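PDB 3PRN: porin from Rhodobacter blasticus, which forms trimeric outer-membrane channels that let small hydrophilic solutes of up to about 0.6 kDa diffuse passively across. Local coordinates for residues Thr87-Val92 with Ser112-Tyr117; Ser147-Asp152 with Thr161-Ile166; Ser176-Tyr181 with Ile193-Ala198. The protein carries 1 engineered substitution. One frame throughout, in Å; residues are numbered along the deposited sequence.

Interaction 1: residues Thr87-Val92 with Ser112-Tyr117; sequences TAFDSV and SSFFAY
F89 and F114 meet as a T-shaped (edge-to-face) pair within the long loop between strands 78-83 and 131-138, the loop that folds into the barrel and narrows the channel in bacterial porins. F89 extends from the short helix 88-91, and its edge faces the ring of F114 with the two planes at 62°. CD2 of F89 stands over the centre of the F114 ring, 3.6 Å above its plane. CG of F114 lies between the backbone N and the carbonyl carbon (chi1 52°), on the side of the residue that meets F89. I193 CD1 of the barrel wall packs against the F89 ring and the CB of F114, which makes this the tight end of the contact. An alanine in place of F114 would probably leave the CD2 edge of F89 without its aromatic face and open a gap between the helix and the chain at 112-117.

T87, the N-cap residue of the helix, adds a direct polar link: its OG1 donates to F115 O at 2.8 Å, approaching with a tilt of 33° from the carbonyl plane. CG2 of T87 rests near the same oxygen.

Beyond it the packing is sparser and partly exposed. The carboxylate of D90 touches A116, with CG 3.7 Å from the methyl CB, while D90 OD1 is taken by the hydroxyl of Y96. Between D90 and the backbone of Y117 a water fills in. It accepts from T87 N and Y117 N and donates to D90 OD2 at 2.7 Å.

Interaction 2: residues Ser147-Asp152 with Thr161-Ile166; sequences SYVDPD and TEEFGI
S147 pairs with G165, and V149 with E163, as hydrogen-bonded antiparallel partners, the short strand axes passing 4.8 Å apart at 168°. G165 N donates to S147 O at 2.8 Å, and Y148 and F164 form the non-hydrogen-bonded pair between. On the face carrying S147, V149 and E163, a water lies 2.7 Å from both S147 OG and E163 OE1. S147 OG also receives A88 N and E163 OE2 receives F115 N, both from the constriction loop, which these strands thus hold on the channel side of the porin barrel; OE2 also takes G186 N. G165 suits its place, since a side chain there would crowd S147 OG. The other face, bearing Y148 and F164, looks outward, and a detergent molecule touches Y148. The Y148 ring runs side by side with the bent chain of E162, Y148 CE1 3.6 Å from E162 CB. D150 lies side by side with E162 too, D150 OD1 4.1 Å from E162 OE2; two like charges so near may favour protonation of one. Where the strands part, P151 CD comes to 3.3 Å from T161 O, buried without a polar partner. D150 OD1 accepts from D152 N, forming an Asx turn.

Interaction 3: residues Ser176-Tyr181 with Ile193-Ala198; sequences SLAAAY and IAFVGA
The ring of F195 overlaps A178 and A180 of the neighbouring strand. F195 CE2 is 3.8 Å from A178 CB, whereas the methyl of A180 sits at the ring edge, near its plane. One face of the ring looks onto the backbone of G197, whose N is 3.6 Å above the plane and offset toward the rim; a CB on G197 would clash with F195 CE1. F89 of the constriction loop packs on the same inward side, against A180, I193 and F195.

The opposite face carries L177, A179, Y181, A194, V196 and A198. L177 CD2 reaches A198 CB at 3.7 Å, and the methyl of A194 lies in the plane of the Y181 ring, 3.9 Å from CD1 of Y181.

A178 with G197 and A180 with F195 are hydrogen-bonded pairs; G197 N donates to A178 O at 2.9 Å. Between and beyond them, CA-H···O contacts join the strands, as from A179 CA to F195 O at 3.1 Å. The segment axes run 4.6 Å apart at 178°, an almost exactly antiparallel hairpin whose mostly apolar outer face is consistent with a lipid-facing stretch of a porin β-barrel.

In the fold
From the N terminus, interaction 1 comes first and closes a 19-residue excursion within the loop that follows strand 78-83. Interaction 2 then closes the loop between strands 142-150 and 163-171, and interaction 3 closes the turn of the hairpin 175-183/193-200. The three follow in series; none nests or crosses. Interactions 2 and 3 belong to the barrel wall, against which interaction 1 packs from inside. Interaction 1 is bound to interaction 2 by hydrogen bonds from A88 and F115, and packs on interaction 3 through I193 and V92. Interactions 2 and 3 join side by side in the sheet, where I166 N bonds to Y181 O. The constriction loop is thereby fixed to four consecutive strands.

Interaction 1: residues Thr87-Val92 with Ser112-Tyr117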
ATOM      1  N   THR A  87     -16.133   8.973 -14.725  1.00 21.36           N
ATOM      2  CA  THR A  87     -16.893   9.047 -15.987  1.00 21.32           C
ATOM      3  C   THR A  87     -18.148   9.916 -15.856  1.00 21.16           C
ATOM      4  O   THR A  87     -18.665  10.223 -14.777  1.00 20.48           O
ATOM      5  CB  THR A  87     -17.342   7.652 -16.418  1.00 21.71           C
ATOM      6  OG1 THR A  87     -18.151   7.074 -15.406  1.00 21.47           O
ATOM      7  CG2 THR A  87     -16.170   6.703 -16.676  1.00 21.37           C
ATOM      8  N   ALA A  88     -18.603  10.371 -17.028  1.00 20.71           N
ATOM      9  CA  ALA A  88     -19.753  11.282 -17.014  1.00 21.28           C
ATOM     10  C   ALA A  88     -21.012  10.723 -16.391  1.00 21.45           C
ATOM     11  O   ALA A  88     -21.630  11.360 -15.511  1.00 21.00           O
ATOM     12  CB  ALA A  88     -19.991  11.770 -18.446  1.00 22.06           C
ATOM     13  N   PHE A  89     -21.383   9.487 -16.712  1.00 21.63           N
ATOM     14  CA  PHE A  89     -22.643   8.943 -16.180  1.00 22.86           C
ATOM     15  C   PHE A  89     -22.555   8.741 -14.666  1.00 22.75           C
ATOM     16  O   PHE A  89     -23.571   8.784 -13.957  1.00 23.10           O
ATOM     17  CB  PHE A  89     -22.920   7.607 -16.889  1.00 24.26           C
ATOM     18  CG  PHE A  89     -24.353   7.135 -16.822  1.00 25.97           C
ATOM     19  CD1 PHE A  89     -25.303   7.688 -17.708  1.00 27.00           C
ATOM     20  CD2 PHE A  89     -24.754   6.171 -15.924  1.00 25.78           C
ATOM     21  CE1 PHE A  89     -26.640   7.246 -17.666  1.00 28.20           C
ATOM     22  CE2 PHE A  89     -26.089   5.735 -15.847  1.00 26.82           C
ATOM     23  CZ  PHE A  89     -27.018   6.289 -16.734  1.00 27.27           C
ATOM     24  N   ASP A  90     -21.332   8.523 -14.173  1.00 22.92           N
ATOM     25  CA  ASP A  90     -21.144   8.299 -12.744  1.00 22.12           C
ATOM     26  C   ASP A  90     -20.954   9.619 -12.022  1.00 22.88           C
ATOM     27  O   ASP A  90     -21.146   9.617 -10.807  1.00 21.32           O
ATOM     28  CB  ASP A  90     -19.943   7.359 -12.521  1.00 24.32           C
ATOM     29  CG  ASP A  90     -19.799   6.841 -11.073  1.00 24.13           C
ATOM     30  OD1 ASP A  90     -20.698   6.205 -10.545  1.00 20.88           O
ATOM     31  OD2 ASP A  90     -18.736   7.066 -10.448  1.00 26.43           O
ATOM     32  N   SER A  91     -20.586  10.709 -12.708  1.00 21.64           N
ATOM     33  CA  SER A  91     -20.330  11.931 -11.944  1.00 23.58           C
ATOM     34  C   SER A  91     -21.439  12.971 -11.916  1.00 23.73           C
ATOM     35  O   SER A  91     -21.375  13.840 -11.057  1.00 23.92           O
ATOM     36  CB  SER A  91     -19.092  12.623 -12.592  1.00 24.28           C
ATOM     37  OG  SER A  91     -17.993  11.708 -12.511  1.00 25.69           O
ATOM     38  N   VAL A  92     -22.433  12.928 -12.795  1.00 23.84           N
ATOM     39  CA  VAL A  92     -23.493  13.900 -12.806  1.00 23.91           C
ATOM     40  C   VAL A  92     -24.226  13.933 -11.462  1.00 23.86           C
ATOM     41  O   VAL A  92     -24.270  12.935 -10.732  1.00 23.54           O
ATOM     42  CB  VAL A  92     -24.724  13.600 -13.707  1.00 26.91           C
ATOM     43  CG1 VAL A  92     -24.733  14.417 -15.000  1.00 27.59           C
ATOM     44  CG2 VAL A  92     -24.807  12.134 -14.138  1.00 25.03           C
ATOM     45  N   SER A 112     -28.133  -0.320 -15.037  1.00 27.41           N
ATOM     46  CA  SER A 112     -27.388  -0.516 -16.298  1.00 27.00           C
ATOM     47  C   SER A 112     -25.921  -0.753 -15.960  1.00 26.99           C
ATOM     48  O   SER A 112     -25.526  -0.670 -14.776  1.00 25.64           O
ATOM     49  CB  SER A 112     -27.551   0.701 -17.208  1.00 29.27           C
ATOM     50  OG  SER A 112     -27.315   1.891 -16.480  1.00 31.66           O
ATOM     51  N   SER A 113     -25.133  -1.139 -16.917  1.00 26.85           N
ATOM     52  CA  SER A 113     -23.707  -1.388 -16.796  1.00 26.00           C
ATOM     53  C   SER A 113     -22.974  -0.240 -17.476  1.00 25.26           C
ATOM     54  O   SER A 113     -23.271   0.116 -18.622  1.00 25.03           O
ATOM     55  CB  SER A 113     -23.285  -2.604 -17.652  1.00 28.74           C
ATOM     56  OG  SER A 113     -23.667  -3.805 -17.000  1.00 33.61           O
ATOM     57  N   PHE A 114     -22.027   0.333 -16.797  1.00 24.46           N
ATOM     58  CA  PHE A 114     -21.244   1.423 -17.379  1.00 23.61           C
ATOM     59  C   PHE A 114     -19.913   1.519 -16.619  1.00 24.20           C
ATOM     60  O   PHE A 114     -19.841   1.020 -15.488  1.00 23.12           O
ATOM     61  CB  PHE A 114     -22.035   2.725 -17.304  1.00 22.76           C
ATOM     62  CG  PHE A 114     -22.557   3.016 -15.907  1.00 23.80           C
ATOM     63  CD1 PHE A 114     -21.769   3.749 -15.021  1.00 23.78           C
ATOM     64  CD2 PHE A 114     -23.818   2.553 -15.518  1.00 24.15           C
ATOM     65  CE1 PHE A 114     -22.236   4.018 -13.735  1.00 25.64           C
ATOM     66  CE2 PHE A 114     -24.285   2.820 -14.228  1.00 24.33           C
ATOM     67  CZ  PHE A 114     -23.494   3.552 -13.335  1.00 24.55           C
ATOM     68  N   PHE A 115     -18.898   2.098 -17.254  1.00 23.00           N
ATOM     69  CA  PHE A 115     -17.611   2.259 -16.562  1.00 23.29           C
ATOM     70  C   PHE A 115     -17.709   3.364 -15.504  1.00 22.55           C
ATOM     71  O   PHE A 115     -18.451   4.341 -15.618  1.00 22.40           O
ATOM     72  CB  PHE A 115     -16.518   2.632 -17.568  1.00 23.02           C
ATOM     73  CG  PHE A 115     -16.143   1.501 -18.478  1.00 23.75           C
ATOM     74  CD1 PHE A 115     -16.013   0.214 -17.948  1.00 23.07           C
ATOM     75  CD2 PHE A 115     -15.918   1.733 -19.818  1.00 23.29           C
ATOM     76  CE1 PHE A 115     -15.669  -0.839 -18.771  1.00 24.23           C
ATOM     77  CE2 PHE A 115     -15.571   0.671 -20.634  1.00 23.84           C
ATOM     78  CZ  PHE A 115     -15.434  -0.587 -20.122  1.00 24.18           C
ATOM     79  N   ALA A 116     -16.871   3.189 -14.472  1.00 22.34           N
ATOM     80  CA  ALA A 116     -16.820   4.241 -13.419  1.00 21.44           C
ATOM     81  C   ALA A 116     -15.424   4.145 -12.802  1.00 21.32           C
ATOM     82  O   ALA A 116     -14.749   3.111 -12.991  1.00 20.35           O
ATOM     83  CB  ALA A 116     -17.905   3.972 -12.376  1.00 19.43           C
ATOM     84  N   TYR A 117     -15.039   5.111 -11.978  1.00 20.11           N
ATOM     85  CA  TYR A 117     -13.738   4.991 -11.307  1.00 19.32           C
ATOM     86  C   TYR A 117     -13.557   3.623 -10.632  1.00 19.56           C
ATOM     87  O   TYR A 117     -14.428   3.198  -9.875  1.00 19.54           O
ATOM     88  CB  TYR A 117     -13.690   6.072 -10.208  1.00 19.05           C
ATOM     89  CG  TYR A 117     -12.378   6.157  -9.459  1.00 17.94           C
ATOM     90  CD1 TYR A 117     -11.238   6.652 -10.047  1.00 17.44           C
ATOM     91  CD2 TYR A 117     -12.315   5.709  -8.142  1.00 19.22           C
ATOM     92  CE1 TYR A 117     -10.026   6.733  -9.331  1.00 18.41           C
ATOM     93  CE2 TYR A 117     -11.114   5.798  -7.409  1.00 19.61           C
ATOM     94  CZ  TYR A 117      -9.994   6.311  -8.004  1.00 19.23           C
ATOM     95  OH  TYR A 117      -8.806   6.379  -7.290  1.00 19.33           O
TER
HETATM   96  O   HOH W   1     -16.469   7.732 -11.811  1.00 17.67           O

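Interaction 2: residues Ser147-Asp152 with Thr161-Ile166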
ATOM      1  N   SER A 147     -16.492  12.027 -21.001  1.00 27.74           N
ATOM      2  CA  SER A 147     -15.468  11.011 -20.657  1.00 26.46           C
ATOM      3  C   SER A 147     -15.345  10.065 -21.833  1.00 26.38           C
ATOM      4  O   SER A 147     -16.333   9.838 -22.563  1.00 25.56           O
ATOM      5  CB  SER A 147     -15.796  10.296 -19.362  1.00 25.40           C
ATOM      6  OG  SER A 147     -17.114   9.738 -19.402  1.00 24.15           O
ATOM      7  N   TYR A 148     -14.138   9.573 -22.029  1.00 25.81           N
ATOM      8  CA  TYR A 148     -13.856   8.600 -23.095  1.00 25.46           C
ATOM      9  C   TYR A 148     -13.011   7.485 -22.491  1.00 25.61           C
ATOM     10  O   TYR A 148     -11.951   7.784 -21.869  1.00 25.00           O
ATOM     11  CB  TYR A 148     -13.110   9.341 -24.221  1.00 28.44           C
ATOM     12  CG  TYR A 148     -12.439   8.396 -25.190  1.00 36.36           C
ATOM     13  CD1 TYR A 148     -13.153   7.775 -26.212  1.00 39.92           C
ATOM     14  CD2 TYR A 148     -11.089   8.126 -25.034  1.00 40.80           C
ATOM     15  CE1 TYR A 148     -12.498   6.893 -27.085  1.00 42.77           C
ATOM     16  CE2 TYR A 148     -10.417   7.262 -25.892  1.00 43.85           C
ATOM     17  CZ  TYR A 148     -11.153   6.642 -26.900  1.00 45.44           C
ATOM     18  OH  TYR A 148     -10.464   5.772 -27.737  1.00 47.90           O
ATOM     19  N   VAL A 149     -13.478   6.252 -22.539  1.00 24.40           N
ATOM     20  CA  VAL A 149     -12.715   5.173 -21.908  1.00 24.31           C
ATOM     21  C   VAL A 149     -12.385   4.110 -22.937  1.00 24.21           C
ATOM     22  O   VAL A 149     -13.262   3.601 -23.650  1.00 23.66           O
ATOM     23  CB  VAL A 149     -13.525   4.536 -20.757  1.00 24.53           C
ATOM     24  CG1 VAL A 149     -12.736   3.375 -20.143  1.00 25.95           C
ATOM     25  CG2 VAL A 149     -13.902   5.521 -19.673  1.00 24.65           C
ATOM     26  N   ASP A 150     -11.113   3.791 -23.067  1.00 24.14           N
ATOM     27  CA  ASP A 150     -10.704   2.683 -23.967  1.00 23.61           C
ATOM     28  C   ASP A 150     -10.306   1.561 -23.029  1.00 24.47           C
ATOM     29  O   ASP A 150      -9.327   1.699 -22.273  1.00 24.16           O
ATOM     30  CB  ASP A 150      -9.545   3.214 -24.782  1.00 24.11           C
ATOM     31  CG  ASP A 150      -9.007   2.193 -25.784  1.00 25.82           C
ATOM     32  OD1 ASP A 150      -9.295   1.014 -25.642  1.00 25.15           O
ATOM     33  OD2 ASP A 150      -8.226   2.621 -26.663  1.00 27.23           O
ATOM     34  N   PRO A 151     -10.991   0.443 -23.019  1.00 24.93           N
ATOM     35  CA  PRO A 151     -10.673  -0.653 -22.107  1.00 24.87           C
ATOM     36  C   PRO A 151      -9.406  -1.376 -22.394  1.00 25.10           C
ATOM     37  O   PRO A 151      -8.869  -2.150 -21.552  1.00 25.15           O
ATOM     38  CB  PRO A 151     -11.890  -1.541 -22.192  1.00 26.28           C
ATOM     39  CG  PRO A 151     -12.609  -1.189 -23.454  1.00 26.14           C
ATOM     40  CD  PRO A 151     -12.184   0.193 -23.860  1.00 25.31           C
ATOM     41  N   ASP A 152      -8.814  -1.206 -23.581  1.00 24.70           N
ATOM     42  CA  ASP A 152      -7.528  -1.830 -23.840  1.00 25.29           C
ATOM     43  C   ASP A 152      -6.816  -0.940 -24.856  1.00 26.02           C
ATOM     44  O   ASP A 152      -6.879  -1.181 -26.089  1.00 25.13           O
ATOM     45  CB  ASP A 152      -7.609  -3.272 -24.364  1.00 28.85           C
ATOM     46  CG  ASP A 152      -6.227  -3.913 -24.433  1.00 32.27           C
ATOM     47  OD1 ASP A 152      -5.159  -3.266 -24.574  1.00 33.80           O
ATOM     48  OD2 ASP A 152      -6.184  -5.158 -24.377  1.00 35.42           O
ATOM     49  N   THR A 161     -14.204  -1.883 -28.193  1.00 36.02           N
ATOM     50  CA  THR A 161     -15.322  -0.943 -28.103  1.00 34.40           C
ATOM     51  C   THR A 161     -14.996   0.109 -27.050  1.00 33.49           C
ATOM     52  O   THR A 161     -14.796  -0.268 -25.902  1.00 33.23           O
ATOM     53  CB  THR A 161     -16.582  -1.711 -27.624  1.00 35.57           C
ATOM     54  OG1 THR A 161     -16.758  -2.833 -28.496  1.00 38.09           O
ATOM     55  CG2 THR A 161     -17.803  -0.845 -27.556  1.00 36.07           C
ATOM     56  N   GLU A 162     -14.969   1.355 -27.408  1.00 32.61           N
ATOM     57  CA  GLU A 162     -14.672   2.407 -26.428  1.00 32.27           C
ATOM     58  C   GLU A 162     -15.978   3.020 -25.942  1.00 31.11           C
ATOM     59  O   GLU A 162     -16.946   3.011 -26.692  1.00 31.33           O
ATOM     60  CB  GLU A 162     -13.792   3.495 -27.070  1.00 33.47           C
ATOM     61  CG  GLU A 162     -12.404   2.929 -27.380  1.00 34.96           C
ATOM     62  CD  GLU A 162     -12.292   2.448 -28.812  1.00 39.51           C
ATOM     63  OE1 GLU A 162     -13.096   2.844 -29.684  1.00 39.98           O
ATOM     64  OE2 GLU A 162     -11.382   1.632 -29.106  1.00 40.61           O
ATOM     65  N   GLU A 163     -16.003   3.538 -24.712  1.00 30.16           N
ATOM     66  CA  GLU A 163     -17.190   4.134 -24.153  1.00 27.56           C
ATOM     67  C   GLU A 163     -17.066   5.655 -24.196  1.00 28.46           C
ATOM     68  O   GLU A 163     -16.068   6.230 -23.758  1.00 27.32           O
ATOM     69  CB  GLU A 163     -17.369   3.676 -22.702  1.00 25.53           C
ATOM     70  CG  GLU A 163     -18.538   4.361 -22.013  1.00 23.46           C
ATOM     71  CD  GLU A 163     -18.510   4.158 -20.510  1.00 26.39           C
ATOM     72  OE1 GLU A 163     -17.881   4.996 -19.766  1.00 25.67           O
ATOM     73  OE2 GLU A 163     -19.107   3.143 -19.992  1.00 25.20           O
ATOM     74  N   PHE A 164     -18.076   6.304 -24.741  1.00 27.22           N
ATOM     75  CA  PHE A 164     -18.088   7.772 -24.779  1.00 28.02           C
ATOM     76  C   PHE A 164     -19.300   8.277 -24.015  1.00 27.06           C
ATOM     77  O   PHE A 164     -20.436   7.840 -24.245  1.00 27.14           O
ATOM     78  CB  PHE A 164     -18.129   8.312 -26.204  1.00 33.25           C
ATOM     79  CG  PHE A 164     -18.187   9.838 -26.198  1.00 40.61           C
ATOM     80  CD1 PHE A 164     -17.063  10.581 -25.813  1.00 43.35           C
ATOM     81  CD2 PHE A 164     -19.370  10.489 -26.555  1.00 43.66           C
ATOM     82  CE1 PHE A 164     -17.128  11.979 -25.779  1.00 45.07           C
ATOM     83  CE2 PHE A 164     -19.436  11.887 -26.516  1.00 45.78           C
ATOM     84  CZ  PHE A 164     -18.316  12.631 -26.127  1.00 46.35           C
ATOM     85  N   GLY A 165     -19.045   9.194 -23.108  1.00 26.23           N
ATOM     86  CA  GLY A 165     -20.107   9.709 -22.251  1.00 25.91           C
ATOM     87  C   GLY A 165     -20.162  11.222 -22.228  1.00 26.24           C
ATOM     88  O   GLY A 165     -19.133  11.922 -22.187  1.00 25.76           O
ATOM     89  N   ILE A 166     -21.386  11.728 -22.037  1.00 26.88           N
ATOM     90  CA  ILE A 166     -21.503  13.188 -21.821  1.00 26.46           C
ATOM     91  C   ILE A 166     -22.585  13.472 -20.818  1.00 26.38           C
ATOM     92  O   ILE A 166     -23.624  12.769 -20.745  1.00 26.68           O
ATOM     93  CB  ILE A 166     -21.739  13.920 -23.159  1.00 29.80           C
ATOM     94  CG1 ILE A 166     -21.941  15.419 -22.891  1.00 33.40           C
ATOM     95  CG2 ILE A 166     -22.953  13.395 -23.876  1.00 30.09           C
ATOM     96  CD1 ILE A 166     -21.599  16.209 -24.150  1.00 38.96           C
TER
HETATM   97  O   HOH W   2     -17.029   7.371 -20.737  1.00 25.82           O

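Interaction 3: residues Ser176-Tyr181 with Ile193-Ala198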
ATOM      1  N   SER A 176     -33.099  21.641  -9.452  1.00 42.79           N
ATOM      2  CA  SER A 176     -31.917  21.089 -10.076  1.00 39.65           C
ATOM      3  C   SER A 176     -32.364  20.150 -11.207  1.00 38.03           C
ATOM      4  O   SER A 176     -33.341  19.443 -11.068  1.00 37.12           O
ATOM      5  CB  SER A 176     -30.990  20.285  -9.166  1.00 40.54           C
ATOM      6  OG  SER A 176     -30.850  20.828  -7.884  1.00 40.58           O
ATOM      7  N   LEU A 177     -31.609  20.237 -12.282  1.00 36.49           N
ATOM      8  CA  LEU A 177     -31.817  19.423 -13.449  1.00 34.56           C
ATOM      9  C   LEU A 177     -30.482  18.742 -13.834  1.00 34.06           C
ATOM     10  O   LEU A 177     -29.449  19.338 -13.666  1.00 32.68           O
ATOM     11  CB  LEU A 177     -32.234  20.259 -14.645  1.00 36.46           C
ATOM     12  CG  LEU A 177     -33.534  21.071 -14.442  1.00 39.00           C
ATOM     13  CD1 LEU A 177     -33.597  22.083 -15.588  1.00 40.26           C
ATOM     14  CD2 LEU A 177     -34.751  20.171 -14.452  1.00 39.50           C
ATOM     15  N   ALA A 178     -30.583  17.541 -14.403  1.00 32.32           N
ATOM     16  CA  ALA A 178     -29.365  16.820 -14.774  1.00 31.50           C
ATOM     17  C   ALA A 178     -29.718  15.856 -15.901  1.00 30.37           C
ATOM     18  O   ALA A 178     -30.838  15.359 -15.958  1.00 30.02           O
ATOM     19  CB  ALA A 178     -28.821  16.058 -13.563  1.00 29.38           C
ATOM     20  N   ALA A 179     -28.771  15.606 -16.770  1.00 30.10           N
ATOM     21  CA  ALA A 179     -29.013  14.666 -17.870  1.00 30.06           C
ATOM     22  C   ALA A 179     -27.655  14.061 -18.239  1.00 29.88           C
ATOM     23  O   ALA A 179     -26.601  14.723 -18.066  1.00 29.82           O
ATOM     24  CB  ALA A 179     -29.611  15.453 -19.032  1.00 29.24           C
ATOM     25  N   ALA A 180     -27.695  12.867 -18.762  1.00 29.48           N
ATOM     26  CA  ALA A 180     -26.478  12.173 -19.152  1.00 29.47           C
ATOM     27  C   ALA A 180     -26.813  11.183 -20.259  1.00 29.87           C
ATOM     28  O   ALA A 180     -27.899  10.603 -20.242  1.00 30.23           O
ATOM     29  CB  ALA A 180     -25.894  11.429 -17.962  1.00 27.69           C
ATOM     30  N   TYR A 181     -25.833  10.916 -21.104  1.00 29.73           N
ATOM     31  CA  TYR A 181     -25.983   9.957 -22.184  1.00 29.97           C
ATOM     32  C   TYR A 181     -24.626   9.301 -22.415  1.00 29.23           C
ATOM     33  O   TYR A 181     -23.632  10.052 -22.466  1.00 29.94           O
ATOM     34  CB  TYR A 181     -26.426  10.727 -23.469  1.00 31.30           C
ATOM     35  CG  TYR A 181     -26.590   9.788 -24.643  1.00 35.27           C
ATOM     36  CD1 TYR A 181     -27.721   8.980 -24.716  1.00 38.78           C
ATOM     37  CD2 TYR A 181     -25.664   9.704 -25.650  1.00 37.64           C
ATOM     38  CE1 TYR A 181     -27.924   8.106 -25.785  1.00 40.61           C
ATOM     39  CE2 TYR A 181     -25.866   8.867 -26.739  1.00 40.54           C
ATOM     40  CZ  TYR A 181     -26.969   8.048 -26.778  1.00 42.01           C
ATOM     41  OH  TYR A 181     -27.171   7.181 -27.846  1.00 44.94           O
ATOM     42  N   ILE A 193     -27.068   4.245 -22.943  1.00 28.33           N
ATOM     43  CA  ILE A 193     -27.883   4.501 -21.761  1.00 26.91           C
ATOM     44  C   ILE A 193     -28.117   5.977 -21.571  1.00 25.81           C
ATOM     45  O   ILE A 193     -27.379   6.803 -22.113  1.00 25.74           O
ATOM     46  CB  ILE A 193     -27.238   3.829 -20.520  1.00 26.02           C
ATOM     47  CG1 ILE A 193     -25.837   4.433 -20.225  1.00 26.14           C
ATOM     48  CG2 ILE A 193     -27.181   2.329 -20.754  1.00 23.03           C
ATOM     49  CD1 ILE A 193     -25.232   3.835 -18.942  1.00 26.26           C
ATOM     50  N   ALA A 194     -29.156   6.352 -20.832  1.00 25.50           N
ATOM     51  CA  ALA A 194     -29.427   7.785 -20.694  1.00 25.41           C
ATOM     52  C   ALA A 194     -30.134   8.038 -19.366  1.00 25.08           C
ATOM     53  O   ALA A 194     -30.790   7.154 -18.855  1.00 25.48           O
ATOM     54  CB  ALA A 194     -30.299   8.346 -21.810  1.00 26.60           C
ATOM     55  N   PHE A 195     -30.010   9.233 -18.883  1.00 25.04           N
ATOM     56  CA  PHE A 195     -30.584   9.652 -17.638  1.00 25.75           C
ATOM     57  C   PHE A 195     -31.102  11.078 -17.754  1.00 26.06           C
ATOM     58  O   PHE A 195     -30.465  11.964 -18.337  1.00 27.22           O
ATOM     59  CB  PHE A 195     -29.480   9.627 -16.549  1.00 24.74           C
ATOM     60  CG  PHE A 195     -29.717  10.520 -15.369  1.00 24.45           C
ATOM     61  CD1 PHE A 195     -30.816  10.308 -14.531  1.00 23.79           C
ATOM     62  CD2 PHE A 195     -28.781  11.489 -15.001  1.00 24.54           C
ATOM     63  CE1 PHE A 195     -31.003  11.065 -13.386  1.00 24.75           C
ATOM     64  CE2 PHE A 195     -28.983  12.282 -13.880  1.00 22.68           C
ATOM     65  CZ  PHE A 195     -30.058  12.052 -13.040  1.00 23.00           C
ATOM     66  N   VAL A 196     -32.244  11.321 -17.117  1.00 26.29           N
ATOM     67  CA  VAL A 196     -32.719  12.698 -17.017  1.00 26.88           C
ATOM     68  C   VAL A 196     -33.328  12.785 -15.613  1.00 27.03           C
ATOM     69  O   VAL A 196     -34.032  11.840 -15.238  1.00 26.41           O
ATOM     70  CB  VAL A 196     -33.841  13.019 -18.030  1.00 30.04           C
ATOM     71  CG1 VAL A 196     -34.313  14.430 -17.750  1.00 30.59           C
ATOM     72  CG2 VAL A 196     -33.311  12.932 -19.466  1.00 30.65           C
ATOM     73  N   GLY A 197     -32.970  13.803 -14.868  1.00 26.57           N
ATOM     74  CA  GLY A 197     -33.538  13.904 -13.538  1.00 27.74           C
ATOM     75  C   GLY A 197     -33.823  15.342 -13.163  1.00 28.35           C
ATOM     76  O   GLY A 197     -33.249  16.298 -13.688  1.00 28.95           O
ATOM     77  N   ALA A 198     -34.637  15.507 -12.145  1.00 29.36           N
ATOM     78  CA  ALA A 198     -34.914  16.841 -11.619  1.00 31.09           C
ATOM     79  C   ALA A 198     -35.282  16.693 -10.163  1.00 32.48           C
ATOM     80  O   ALA A 198     -35.719  15.613  -9.722  1.00 32.43           O
ATOM     81  CB  ALA A 198     -36.065  17.399 -12.445  1.00 32.10           C
TER